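Local coordinates for Lmo0812 protein (Listeria monocytogenes serovar 1/2a, PDB 4YF1) that is a putative pyrophosphohydrolase of the HD-domain family that probably removes the 3'-diphosphate from guanosine-3',5'-bis(diphosphate), at residues Ser94-Lys99 with Tyr147-Trp152. Sequence-based numbering, arbitrary orientation.
Sequences SWEERK and YDLQKW
Trp95 and Trp152 reach out from their helices in opposite directions and slide past each other. With CG anti to the backbone N (chi1 -170° in Trp95), each indole starts out beside its own carbonyl carbon, and its six-membered ring comes nearer the other helix. The two CZ3 atoms stand 3.9 Å apart, that of Trp95 at the edge of the Trp152 ring. Leu149 points toward the other helix, and its branched apolar chain serves two neighbours: CB packs 3.8 Å from Trp95 CZ3, CD2 meets Glu96. Leu149 O lies in plane at the edge of both indoles, 3.6 Å from Trp95 CH2, where weakly positive ring hydrogens suit a carbonyl. The Gln150 amide, bent back at chi2, crosses the Trp95 indole at about a right angle (planes 79° apart), OE1 in plane at the edge and NE2 oblique, 3.7 Å from CZ2. Trp152 CZ3 rests 3.7 Å from Lys99 CB, and its CH2 lies near Glu96 O.

These contacts join the beginnings of helices 95-108 and 147-160, within the all-helical fold expected of an HD-domain protein. Over these first turns the axes run nearly parallel (13°) and come no closer than 11.5 Å, a gap that large indoles can span. No hydrogen bond crosses; contact is mostly van der Waals, the carbonyl at the ring edge a weak polar addition. Solvent-exposed Glu96 extends across Leu149 at about a right angle, CG (3.9 Å) and OE2 both touching CD2.

Farther out, Lys99 CG lies over one face of the Trp95 ring, toward its rim, and its ammonium forms a salt bridge with Glu89, which also pairs with Arg98. Ser94 is the N-cap: its small hydroxyl OG accepts from Glu97 N (3.3 Å). Trp95 also touches Arg145, and Gln150 reaches Phe143 and Phe185.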
loop_
_atom_site.group_PDB
_atom_site.type_symbol
_atom_site.label_atom_id
_atom_site.label_comp_id
_atom_site.label_asym_id
_atom_site.label_seq_id
_atom_site.Cartn_x
_atom_site.Cartn_y
_atom_site.Cartn_z
ATOM N N SER A 94 0.549 26.194 -10.339
ATOM C CA SER A 94 -0.848 26.575 -10.059
ATOM C C SER A 94 -1.782 25.362 -10.282
ATOM O O SER A 94 -1.412 24.384 -10.976
ATOM C CB SER A 94 -1.285 27.721 -10.965
ATOM O OG SER A 94 -1.482 27.274 -12.301
ATOM N N TRP A 95 -2.970 25.421 -9.700
ATOM C CA TRP A 95 -3.965 24.356 -9.822
ATOM C C TRP A 95 -4.286 24.100 -11.277
ATOM O O TRP A 95 -4.208 22.950 -11.747
ATOM C CB TRP A 95 -5.244 24.725 -9.053
ATOM C CG TRP A 95 -6.311 23.601 -8.875
ATOM C CD1 TRP A 95 -6.489 22.793 -7.769
ATOM C CD2 TRP A 95 -7.354 23.261 -9.783
ATOM N NE1 TRP A 95 -7.596 22.006 -7.934
ATOM C CE2 TRP A 95 -8.128 22.248 -9.175
ATOM C CE3 TRP A 95 -7.699 23.694 -11.068
ATOM C CZ2 TRP A 95 -9.231 21.662 -9.819
ATOM C CZ3 TRP A 95 -8.817 23.124 -11.701
ATOM C CH2 TRP A 95 -9.570 22.140 -11.079
ATOM N N GLU A 96 -4.561 25.159 -12.030
ATOM C CA GLU A 96 -4.861 24.990 -13.470
ATOM C C GLU A 96 -3.706 24.278 -14.249
ATOM O O GLU A 96 -3.962 23.445 -15.128
ATOM C CB GLU A 96 -5.151 26.328 -14.094
ATOM C CG GLU A 96 -6.513 26.883 -13.723
ATOM C CD GLU A 96 -6.634 28.341 -14.115
ATOM O OE1 GLU A 96 -5.905 29.163 -13.525
ATOM O OE2 GLU A 96 -7.424 28.650 -15.020
ATOM N N GLU A 97 -2.470 24.602 -13.900
ATOM C CA GLU A 97 -1.331 24.016 -14.596
ATOM C C GLU A 97 -1.173 22.546 -14.181
ATOM O O GLU A 97 -0.941 21.690 -15.028
ATOM C CB GLU A 97 -0.049 24.855 -14.403
ATOM C CG GLU A 97 -0.120 26.192 -15.155
ATOM C CD GLU A 97 1.134 27.060 -15.052
ATOM O OE1 GLU A 97 2.205 26.609 -14.573
ATOM O OE2 GLU A 97 1.043 28.246 -15.457
ATOM N N ARG A 98 -1.294 22.264 -12.885
ATOM C CA ARG A 98 -1.174 20.870 -12.382
ATOM C C ARG A 98 -2.229 19.991 -13.024
ATOM O O ARG A 98 -1.990 18.869 -13.450
ATOM C CB ARG A 98 -1.330 20.844 -10.859
ATOM C CG ARG A 98 -0.165 21.472 -10.110
ATOM C CD ARG A 98 -0.276 21.388 -8.598
ATOM N NE ARG A 98 -1.084 22.473 -7.997
ATOM C CZ ARG A 98 -2.195 22.340 -7.271
ATOM N NH1 ARG A 98 -2.783 23.438 -6.780
ATOM N NH2 ARG A 98 -2.729 21.157 -6.983
ATOM N N LYS A 99 -3.430 20.536 -13.113
ATOM C CA LYS A 99 -4.536 19.810 -13.694
ATOM C C LYS A 99 -4.400 19.601 -15.182
ATOM O O LYS A 99 -4.682 18.496 -15.680
ATOM C CB LYS A 99 -5.872 20.493 -13.309
ATOM C CG LYS A 99 -6.409 19.975 -11.999
ATOM C CD LYS A 99 -5.433 19.691 -10.872
ATOM C CE LYS A 99 -6.095 18.789 -9.872
ATOM N NZ LYS A 99 -5.365 18.523 -8.605
ATOM N N TYR A 147 -17.171 25.435 -9.493
ATOM C CA TYR A 147 -17.786 24.468 -10.399
ATOM C C TYR A 147 -17.170 24.375 -11.806
ATOM O O TYR A 147 -16.907 23.260 -12.315
ATOM C CB TYR A 147 -19.273 24.813 -10.537
ATOM C CG TYR A 147 -20.052 23.884 -11.447
ATOM C CD1 TYR A 147 -20.634 22.730 -10.947
ATOM C CD2 TYR A 147 -20.217 24.176 -12.801
ATOM C CE1 TYR A 147 -21.365 21.875 -11.764
ATOM C CE2 TYR A 147 -20.945 23.332 -13.634
ATOM C CZ TYR A 147 -21.527 22.184 -13.104
ATOM O OH TYR A 147 -22.261 21.334 -13.909
ATOM N N ASP A 148 -16.952 25.526 -12.437
ATOM C CA ASP A 148 -16.454 25.549 -13.804
ATOM C C ASP A 148 -15.121 24.795 -13.945
ATOM O O ASP A 148 -14.975 23.931 -14.840
ATOM C CB ASP A 148 -16.261 26.981 -14.289
ATOM C CG ASP A 148 -17.558 27.770 -14.333
ATOM O OD1 ASP A 148 -18.649 27.190 -14.254
ATOM O OD2 ASP A 148 -17.463 28.997 -14.478
ATOM N N LEU A 149 -14.192 25.092 -13.032
ATOM C CA LEU A 149 -12.872 24.490 -13.058
ATOM C C LEU A 149 -12.925 22.991 -12.771
ATOM O O LEU A 149 -12.225 22.203 -13.443
ATOM C CB LEU A 149 -11.917 25.202 -12.083
ATOM C CG LEU A 149 -11.247 26.482 -12.589
ATOM C CD1 LEU A 149 -10.381 27.080 -11.484
ATOM C CD2 LEU A 149 -10.399 26.219 -13.837
ATOM N N GLN A 150 -13.718 22.597 -11.778
ATOM C CA GLN A 150 -13.902 21.175 -11.466
ATOM C C GLN A 150 -14.565 20.426 -12.603
ATOM O O GLN A 150 -14.205 19.270 -12.887
ATOM C CB GLN A 150 -14.630 20.962 -10.143
ATOM C CG GLN A 150 -13.760 21.299 -8.945
ATOM C CD GLN A 150 -12.664 20.285 -8.675
ATOM O OE1 GLN A 150 -12.451 19.364 -9.453
ATOM N NE2 GLN A 150 -11.925 20.486 -7.602
ATOM N N LYS A 151 -15.503 21.071 -13.279
ATOM C CA LYS A 151 -16.118 20.470 -14.455
ATOM C C LYS A 151 -15.126 20.289 -15.588
ATOM O O LYS A 151 -15.030 19.177 -16.181
ATOM C CB LYS A 151 -17.253 21.320 -14.929
ATOM C CG LYS A 151 -17.965 20.848 -16.185
ATOM C CD LYS A 151 -19.292 21.610 -16.256
ATOM C CE LYS A 151 -20.097 21.317 -17.501
ATOM N NZ LYS A 151 -19.614 22.096 -18.672
ATOM N N TRP A 152 -14.350 21.353 -15.852
ATOM C CA TRP A 152 -13.348 21.321 -16.909
ATOM C C TRP A 152 -12.366 20.177 -16.660
ATOM O O TRP A 152 -12.004 19.462 -17.579
ATOM C CB TRP A 152 -12.597 22.655 -17.005
ATOM C CG TRP A 152 -11.266 22.572 -17.712
ATOM C CD1 TRP A 152 -11.034 22.561 -19.060
ATOM C CD2 TRP A 152 -9.984 22.466 -17.082
ATOM N NE1 TRP A 152 -9.677 22.467 -19.297
ATOM C CE2 TRP A 152 -9.020 22.404 -18.099
ATOM C CE3 TRP A 152 -9.563 22.424 -15.750
ATOM C CZ2 TRP A 152 -7.663 22.299 -17.827
ATOM C CZ3 TRP A 152 -8.203 22.333 -15.473
ATOM C CH2 TRP A 152 -7.271 22.274 -16.509
#